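Local coordinates for protein putative succinylglutamate desuccinylase / aspartoacylase (Shewanella amazonensis, PDB 3FMC) that is a putative zinc-dependent hydrolase of the succinylglutamate desuccinylase/aspartoacylase family, probably acting on ester or amide-type bonds, at residues E103-H107 against L158-H163; P197-L201 against M362-L368. One frame throughout, in Å; residues are numbered along the deposited sequence.

Contact 1 of 2, residues E103-H107 against L158-H163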
ATOM      1  N   GLU C 103      -8.185  14.460 -12.595  1.00 14.52           N
ATOM      2  CA  GLU C 103      -8.349  15.683 -11.789  1.00 14.71           C
ATOM      3  C   GLU C 103      -8.354  17.015 -12.539  1.00 14.95           C
ATOM      4  O   GLU C 103      -8.383  18.093 -11.939  1.00 13.46           O
ATOM      5  CB  GLU C 103      -7.252  15.682 -10.736  1.00 14.79           C
ATOM      6  CG  GLU C 103      -7.510  14.716  -9.587  1.00 16.96           C
ATOM      7  CD  GLU C 103      -8.442  15.269  -8.537  1.00 22.17           C
ATOM      8  OE1 GLU C 103      -9.294  16.163  -8.841  1.00 17.86           O
ATOM      9  OE2 GLU C 103      -8.295  14.813  -7.387  1.00 23.76           O
ATOM     10  N   TYR C 104      -8.361  16.976 -13.863  1.00 14.27           N
ATOM     11  CA  TYR C 104      -8.334  18.261 -14.604  1.00 12.94           C
ATOM     12  C   TYR C 104      -9.685  18.969 -14.527  1.00 15.29           C
ATOM     13  O   TYR C 104     -10.699  18.373 -14.175  1.00 14.57           O
ATOM     14  CB  TYR C 104      -7.791  18.078 -16.041  1.00 14.01           C
ATOM     15  CG  TYR C 104      -6.306  17.692 -16.075  1.00 10.27           C
ATOM     16  CD1 TYR C 104      -5.313  18.657 -16.111  1.00 13.31           C
ATOM     17  CD2 TYR C 104      -5.893  16.371 -16.029  1.00 14.28           C
ATOM     18  CE1 TYR C 104      -4.003  18.352 -16.118  1.00 14.52           C
ATOM     19  CE2 TYR C 104      -4.562  16.043 -16.028  1.00 14.43           C
ATOM     20  CZ  TYR C 104      -3.596  17.035 -16.058  1.00 15.47           C
ATOM     21  OH  TYR C 104      -2.268  16.656 -16.115  1.00 12.78           O
ATOM     22  N   LEU C 105      -9.688  20.240 -14.896  1.00 14.58           N
ATOM     23  CA  LEU C 105     -10.828  21.112 -14.751  1.00 14.81           C
ATOM     24  C   LEU C 105     -11.643  21.224 -16.019  1.00 18.21           C
ATOM     25  O   LEU C 105     -11.092  21.589 -17.054  1.00 17.31           O
ATOM     26  CB  LEU C 105     -10.307  22.506 -14.387  1.00 18.79           C
ATOM     27  CG  LEU C 105     -11.333  23.634 -14.183  1.00 17.38           C
ATOM     28  CD1 LEU C 105     -12.451  23.219 -13.224  1.00 16.40           C
ATOM     29  CD2 LEU C 105     -10.612  24.931 -13.753  1.00 19.01           C
ATOM     30  N   ASP C 106     -12.917  20.829 -15.944  1.00 18.85           N
ATOM     31  CA  ASP C 106     -13.890  20.971 -17.042  1.00 21.14           C
ATOM     32  C   ASP C 106     -14.455  22.345 -16.844  1.00 21.76           C
ATOM     33  O   ASP C 106     -15.070  22.632 -15.810  1.00 24.43           O
ATOM     34  CB  ASP C 106     -15.004  19.956 -16.897  1.00 21.19           C
ATOM     35  CG  ASP C 106     -15.917  19.818 -18.152  1.00 26.22           C
ATOM     36  OD1 ASP C 106     -15.623  20.334 -19.241  1.00 22.70           O
ATOM     37  OD2 ASP C 106     -16.945  19.116 -18.032  1.00 26.96           O
ATOM     38  N   HIS C 107     -14.243  23.219 -17.815  1.00 22.22           N
ATOM     39  CA  HIS C 107     -14.782  24.559 -17.699  1.00 25.78           C
ATOM     40  C   HIS C 107     -16.306  24.520 -17.833  1.00 27.28           C
ATOM     41  O   HIS C 107     -16.859  24.065 -18.814  1.00 32.43           O
ATOM     42  CB  HIS C 107     -14.105  25.510 -18.666  1.00 25.00           C
ATOM     43  CG  HIS C 107     -12.635  25.667 -18.394  1.00 22.61           C
ATOM     44  ND1 HIS C 107     -12.145  26.396 -17.327  1.00 21.80           N
ATOM     45  CD2 HIS C 107     -11.552  25.214 -19.068  1.00 20.34           C
ATOM     46  CE1 HIS C 107     -10.821  26.381 -17.362  1.00 25.53           C
ATOM     47  NE2 HIS C 107     -10.438  25.667 -18.407  1.00 20.09           N
ATOM     48  N   LEU C 158      -0.891  22.497 -13.847  1.00 13.92           N
ATOM     49  CA  LEU C 158      -0.424  22.024 -15.166  1.00 13.02           C
ATOM     50  C   LEU C 158      -1.290  22.561 -16.288  1.00 13.21           C
ATOM     51  O   LEU C 158      -0.784  23.031 -17.304  1.00 15.36           O
ATOM     52  CB  LEU C 158      -0.453  20.491 -15.209  1.00 13.45           C
ATOM     53  CG  LEU C 158       0.524  19.779 -14.248  1.00 12.45           C
ATOM     54  CD1 LEU C 158       0.294  18.272 -14.187  1.00 11.93           C
ATOM     55  CD2 LEU C 158       1.936  20.081 -14.637  1.00 12.80           C
ATOM     56  N   GLN C 159      -2.599  22.532 -16.060  1.00 13.95           N
ATOM     57  CA  GLN C 159      -3.601  22.933 -17.036  1.00 14.00           C
ATOM     58  C   GLN C 159      -3.477  24.377 -17.420  1.00 16.01           C
ATOM     59  O   GLN C 159      -3.602  24.730 -18.588  1.00 17.29           O
ATOM     60  CB  GLN C 159      -4.989  22.606 -16.514  1.00 13.07           C
ATOM     61  CG  GLN C 159      -6.115  22.761 -17.568  1.00 13.47           C
ATOM     62  CD  GLN C 159      -7.428  22.279 -17.072  1.00 13.02           C
ATOM     63  OE1 GLN C 159      -7.491  21.372 -16.223  1.00 15.47           O
ATOM     64  NE2 GLN C 159      -8.523  22.833 -17.624  1.00 14.10           N
ATOM     65  N   SER C 160      -3.272  25.237 -16.429  1.00 16.59           N
ATOM     66  CA  SER C 160      -3.139  26.660 -16.693  1.00 17.45           C
ATOM     67  C   SER C 160      -1.942  26.903 -17.610  1.00 17.78           C
ATOM     68  O   SER C 160      -2.016  27.763 -18.507  1.00 18.78           O
ATOM     69  CB  SER C 160      -2.995  27.449 -15.394  1.00 18.84           C
ATOM     70  OG  SER C 160      -2.714  28.798 -15.707  1.00 24.68           O
HETATM   71  N   MSE C 161      -0.847  26.163 -17.406  1.00 15.88           N
HETATM   72  CA  MSE C 161       0.313  26.273 -18.308  1.00 16.79           C
HETATM   73  C   MSE C 161      -0.037  25.761 -19.716  1.00 18.33           C
HETATM   74  O   MSE C 161       0.292  26.416 -20.725  1.00 16.58           O
HETATM   75  CB  MSE C 161       1.530  25.531 -17.770  1.00 16.01           C
HETATM   76  CG  MSE C 161       2.163  26.215 -16.512  1.00 21.11           C
HETATM   77 SE   MSE C 161       3.837  25.421 -16.110  0.75 13.38          SE
HETATM   78  CE  MSE C 161       3.137  23.631 -15.401  1.00 12.34           C
ATOM     79  N   ALA C 162      -0.729  24.624 -19.768  1.00 16.86           N
ATOM     80  CA  ALA C 162      -1.106  23.976 -21.034  1.00 14.83           C
ATOM     81  C   ALA C 162      -2.013  24.892 -21.873  1.00 14.48           C
ATOM     82  O   ALA C 162      -1.873  24.968 -23.069  1.00 17.61           O
ATOM     83  CB  ALA C 162      -1.837  22.666 -20.753  1.00 12.68           C
ATOM     84  N   HIS C 163      -2.962  25.552 -21.210  1.00 14.45           N
ATOM     85  CA  HIS C 163      -3.902  26.455 -21.878  1.00 14.36           C
ATOM     86  C   HIS C 163      -3.212  27.593 -22.632  1.00 17.06           C
ATOM     87  O   HIS C 163      -3.788  28.166 -23.564  1.00 16.65           O
ATOM     88  CB  HIS C 163      -4.866  27.071 -20.874  1.00 15.65           C
ATOM     89  CG  HIS C 163      -5.998  26.184 -20.470  1.00 16.87           C
ATOM     90  ND1 HIS C 163      -6.644  25.342 -21.354  1.00 16.88           N
ATOM     91  CD2 HIS C 163      -6.707  26.142 -19.317  1.00 14.06           C
ATOM     92  CE1 HIS C 163      -7.663  24.767 -20.736  1.00 16.99           C
ATOM     93  NE2 HIS C 163      -7.720  25.225 -19.493  1.00 15.27           N
TER
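This contact ties a long loop to helix 150-163 in the zinc-carboxypeptidase-like alpha/beta domain, and Gln159 does most of the work. Its nearly extended side chain (chi1 and chi2 both t) carries the carboxamide to the loop backbone, where it grips Leu105 at both ends: Leu105 N donates to Gln159 OE1 at 2.8 Å, and Gln159 NE2 donates to Leu105 O at 2.9 Å. The amide thus pairs with the main chain much as a neighbouring strand would. The m rotamer of Tyr104 turns its ring alongside the helix, with Gln159 OE1 and Leu158 CB at the ring edge, and Tyr104 OH reaches Leu158 CD1 at 3.6 Å; that hydroxyl also hydrogen-bonds Gln39 of strand 36-40. Helix 123-142 covers the other end, touching His107 and His163. These two imidazoles meet rim to rim, their planes at 38°. Gln159 NE2 donates to His163 NE2 at 3.1 Å, and the same His163 NE2 is hydrogen-bonded to His107 NE2 at 3.0 Å.

Contact 2 of 2, residues P197-L201 against M362-L368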
ATOM      1  N   PRO C 197       2.488   3.308 -34.177  1.00 18.93           N
ATOM      2  CA  PRO C 197       1.718   2.397 -35.043  1.00 17.00           C
ATOM      3  C   PRO C 197       0.210   2.369 -34.806  1.00 16.16           C
ATOM      4  O   PRO C 197      -0.532   2.077 -35.722  1.00 18.67           O
ATOM      5  CB  PRO C 197       2.391   1.034 -34.776  1.00 18.63           C
ATOM      6  CG  PRO C 197       2.936   1.110 -33.394  1.00 25.17           C
ATOM      7  CD  PRO C 197       3.345   2.580 -33.223  1.00 21.39           C
ATOM      8  N   TYR C 198      -0.254   2.689 -33.589  1.00 16.28           N
ATOM      9  CA  TYR C 198      -1.685   2.569 -33.250  1.00 15.44           C
ATOM     10  C   TYR C 198      -2.247   3.812 -32.613  1.00 15.49           C
ATOM     11  O   TYR C 198      -1.711   4.313 -31.617  1.00 17.20           O
ATOM     12  CB  TYR C 198      -1.879   1.334 -32.348  1.00 15.52           C
ATOM     13  CG  TYR C 198      -1.577   0.035 -33.091  1.00 14.53           C
ATOM     14  CD1 TYR C 198      -2.482  -0.457 -34.034  1.00 19.28           C
ATOM     15  CD2 TYR C 198      -0.386  -0.635 -32.935  1.00 15.72           C
ATOM     16  CE1 TYR C 198      -2.208  -1.593 -34.767  1.00 18.83           C
ATOM     17  CE2 TYR C 198      -0.127  -1.809 -33.656  1.00 22.41           C
ATOM     18  CZ  TYR C 198      -1.049  -2.258 -34.575  1.00 20.52           C
ATOM     19  OH  TYR C 198      -0.840  -3.418 -35.313  1.00 27.65           O
ATOM     20  N   THR C 199      -3.341   4.313 -33.171  1.00 15.27           N
ATOM     21  CA  THR C 199      -3.944   5.545 -32.695  1.00 17.30           C
ATOM     22  C   THR C 199      -5.437   5.359 -32.347  1.00 19.01           C
ATOM     23  O   THR C 199      -6.192   4.761 -33.098  1.00 15.55           O
ATOM     24  CB  THR C 199      -3.809   6.685 -33.747  1.00 25.38           C
ATOM     25  OG1 THR C 199      -2.382   6.916 -34.110  1.00 22.77           O
ATOM     26  CG2 THR C 199      -4.490   7.957 -33.247  1.00 18.61           C
ATOM     27  N   LEU C 200      -5.828   5.893 -31.195  1.00 17.76           N
ATOM     28  CA  LEU C 200      -7.219   5.952 -30.749  1.00 16.79           C
ATOM     29  C   LEU C 200      -7.731   7.342 -31.082  1.00 14.84           C
ATOM     30  O   LEU C 200      -7.166   8.348 -30.623  1.00 17.26           O
ATOM     31  CB  LEU C 200      -7.329   5.718 -29.232  1.00 17.37           C
ATOM     32  CG  LEU C 200      -7.005   4.289 -28.798  1.00 23.77           C
ATOM     33  CD1 LEU C 200      -6.627   4.116 -27.370  1.00 37.74           C
ATOM     34  CD2 LEU C 200      -8.194   3.388 -29.178  1.00 19.55           C
ATOM     35  N   LEU C 201      -8.750   7.409 -31.937  1.00 15.62           N
ATOM     36  CA  LEU C 201      -9.418   8.662 -32.303  1.00 15.81           C
ATOM     37  C   LEU C 201     -10.528   8.928 -31.303  1.00 16.42           C
ATOM     38  O   LEU C 201     -11.462   8.117 -31.128  1.00 16.57           O
ATOM     39  CB  LEU C 201      -9.938   8.589 -33.748  1.00 16.05           C
ATOM     40  CG  LEU C 201      -8.895   8.382 -34.855  1.00 16.81           C
ATOM     41  CD1 LEU C 201      -9.548   8.096 -36.203  1.00 21.54           C
ATOM     42  CD2 LEU C 201      -7.959   9.586 -34.948  1.00 15.99           C
HETATM   43  N   MSE C 362      -7.634  -2.932 -29.263  1.00 14.56           N
HETATM   44  CA  MSE C 362      -8.324  -2.148 -30.286  1.00 14.30           C
HETATM   45  C   MSE C 362      -9.005  -3.127 -31.226  1.00 15.58           C
HETATM   46  O   MSE C 362      -8.385  -4.114 -31.654  1.00 17.69           O
HETATM   47  CB  MSE C 362      -7.336  -1.297 -31.110  1.00 14.78           C
HETATM   48  CG  MSE C 362      -6.675  -0.278 -30.280  1.00 19.74           C
HETATM   49 SE   MSE C 362      -5.579   0.920 -31.399  0.75 17.59          SE
HETATM   50  CE  MSE C 362      -4.784   1.999 -29.997  1.00 29.48           C
ATOM     51  N   THR C 363     -10.278  -2.896 -31.471  1.00 15.79           N
ATOM     52  CA  THR C 363     -11.055  -3.688 -32.386  1.00 18.17           C
ATOM     53  C   THR C 363     -11.527  -2.748 -33.524  1.00 17.20           C
ATOM     54  O   THR C 363     -11.470  -1.492 -33.418  1.00 15.89           O
ATOM     55  CB  THR C 363     -12.285  -4.328 -31.695  1.00 14.74           C
ATOM     56  OG1 THR C 363     -13.217  -3.307 -31.311  1.00 17.28           O
ATOM     57  CG2 THR C 363     -11.834  -5.150 -30.481  1.00 15.03           C
ATOM     58  N   LYS C 364     -12.001  -3.361 -34.613  1.00 18.30           N
ATOM     59  CA  LYS C 364     -12.508  -2.581 -35.779  1.00 19.71           C
ATOM     60  C   LYS C 364     -11.421  -1.566 -36.223  1.00 17.97           C
ATOM     61  O   LYS C 364     -11.685  -0.396 -36.532  1.00 18.64           O
ATOM     62  CB  LYS C 364     -13.835  -1.934 -35.456  1.00 21.09           C
ATOM     63  CG  LYS C 364     -14.914  -3.007 -35.100  1.00 23.97           C
ATOM     64  CD  LYS C 364     -16.136  -2.331 -34.524  1.00 30.55           C
ATOM     65  CE  LYS C 364     -17.327  -3.284 -34.368  1.00 38.16           C
ATOM     66  NZ  LYS C 364     -16.844  -4.606 -33.952  1.00 34.51           N
ATOM     67  N   VAL C 365     -10.217  -2.089 -36.309  1.00 18.95           N
ATOM     68  CA  VAL C 365      -9.036  -1.315 -36.663  1.00 20.40           C
ATOM     69  C   VAL C 365      -8.936  -1.097 -38.166  1.00 23.20           C
ATOM     70  O   VAL C 365      -9.277  -1.981 -38.961  1.00 19.44           O
ATOM     71  CB  VAL C 365      -7.778  -2.023 -36.129  1.00 22.89           C
ATOM     72  CG1 VAL C 365      -6.510  -1.345 -36.639  1.00 23.32           C
ATOM     73  CG2 VAL C 365      -7.821  -2.082 -34.563  1.00 23.07           C
ATOM     74  N   PHE C 366      -8.479   0.086 -38.566  1.00 19.54           N
ATOM     75  CA  PHE C 366      -8.275   0.356 -39.974  1.00 20.16           C
ATOM     76  C   PHE C 366      -7.011   1.135 -40.189  1.00 22.27           C
ATOM     77  O   PHE C 366      -6.497   1.771 -39.272  1.00 18.48           O
ATOM     78  CB  PHE C 366      -9.457   1.128 -40.503  1.00 21.16           C
ATOM     79  CG  PHE C 366      -9.721   2.369 -39.776  1.00 28.22           C
ATOM     80  CD1 PHE C 366      -9.204   3.593 -40.232  1.00 32.10           C
ATOM     81  CD2 PHE C 366     -10.574   2.379 -38.657  1.00 21.46           C
ATOM     82  CE1 PHE C 366      -9.518   4.785 -39.548  1.00 29.04           C
ATOM     83  CE2 PHE C 366     -10.868   3.582 -37.961  1.00 17.82           C
ATOM     84  CZ  PHE C 366     -10.337   4.777 -38.428  1.00 23.21           C
ATOM     85  N   GLU C 367      -6.477   1.072 -41.403  1.00 24.58           N
ATOM     86  CA  GLU C 367      -5.266   1.827 -41.715  1.00 23.94           C
ATOM     87  C   GLU C 367      -5.631   3.314 -41.837  1.00 23.08           C
ATOM     88  O   GLU C 367      -6.653   3.696 -42.436  1.00 22.59           O
ATOM     89  CB  GLU C 367      -4.575   1.295 -42.975  1.00 25.79           C
ATOM     90  CG  GLU C 367      -3.327   2.069 -43.312  1.00 27.46           C
ATOM     91  CD  GLU C 367      -2.489   1.380 -44.376  1.00 33.32           C
ATOM     92  OE1 GLU C 367      -3.018   0.458 -45.049  1.00 33.27           O
ATOM     93  OE2 GLU C 367      -1.303   1.738 -44.496  1.00 39.78           O
ATOM     94  N   LEU C 368      -4.835   4.163 -41.209  1.00 22.98           N
ATOM     95  CA  LEU C 368      -5.143   5.596 -41.234  1.00 24.58           C
ATOM     96  C   LEU C 368      -4.690   6.156 -42.568  1.00 26.39           C
ATOM     97  O   LEU C 368      -3.698   5.695 -43.106  1.00 26.76           O
ATOM     98  CB  LEU C 368      -4.465   6.350 -40.082  1.00 27.98           C
ATOM     99  CG  LEU C 368      -5.029   6.096 -38.668  1.00 29.37           C
ATOM    100  CD1 LEU C 368      -4.142   6.848 -37.689  1.00 38.37           C
ATOM    101  CD2 LEU C 368      -6.497   6.473 -38.518  1.00 33.83           C
ATOM    102  OXT LEU C 368      -5.298   7.075 -43.089  1.00 24.91           O
TER
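Within the large curled mixed beta sheet, the last two strands, 357-363 and 366-367, pack against strand 198-202 by apolar contacts, mostly between side chains, with no hydrogen bond across. Strand 283-286 lies between 198-202 and 366-367, while 357-363 pairs with 290-294 and 341-346. Successive residues of 198-201 point to opposite faces of their strand, and the tail meets both. On one face Met362, modelled as selenomethionine, extends (chi2 and chi3 both t) until its CE sits 3.8 Å from Tyr198 CB, 3.4 Å from Leu200 CG and 4.2 Å from Thr199 C. Its SE lies 5.3 Å from the centroid of the Tyr198 ring, approaching obliquely, a Met-aromatic contact. The chain then turns through Lys364 and Val365 to the other face, where Leu368 CD1 packs on Thr199 CB at 4.0 Å. The terminal carboxylate of Leu368 is held by a salt bridge to Arg188. Phe366 reaches Leu201 alone; Leu201 CD1 has Phe366 CZ at 4.1 Å and Leu368 CD2 at 4.2 Å.

How the contacts relate
Contact 1 closes along the chain before contact 2 opens, and the two lie on opposite sides of the chain's centre, 28 Å between centres and about 17 Å at their nearest atoms. The mixed sheet connects them: helix 150-163 of contact 1 packs on strand 36-40, from which 167-174, 237-243 and 176-184 lead in turn to strand 198-202 of contact 2. In contact 1 the Tyr104 side chain lies near, without touching, His43, Glu46 and His172, whose donor atoms face a vacant point consistent with the family's zinc site. Contact 2 instead packs the last strands of the chain, 357-363 and 366-367, against strand 198-202 of the same sheet.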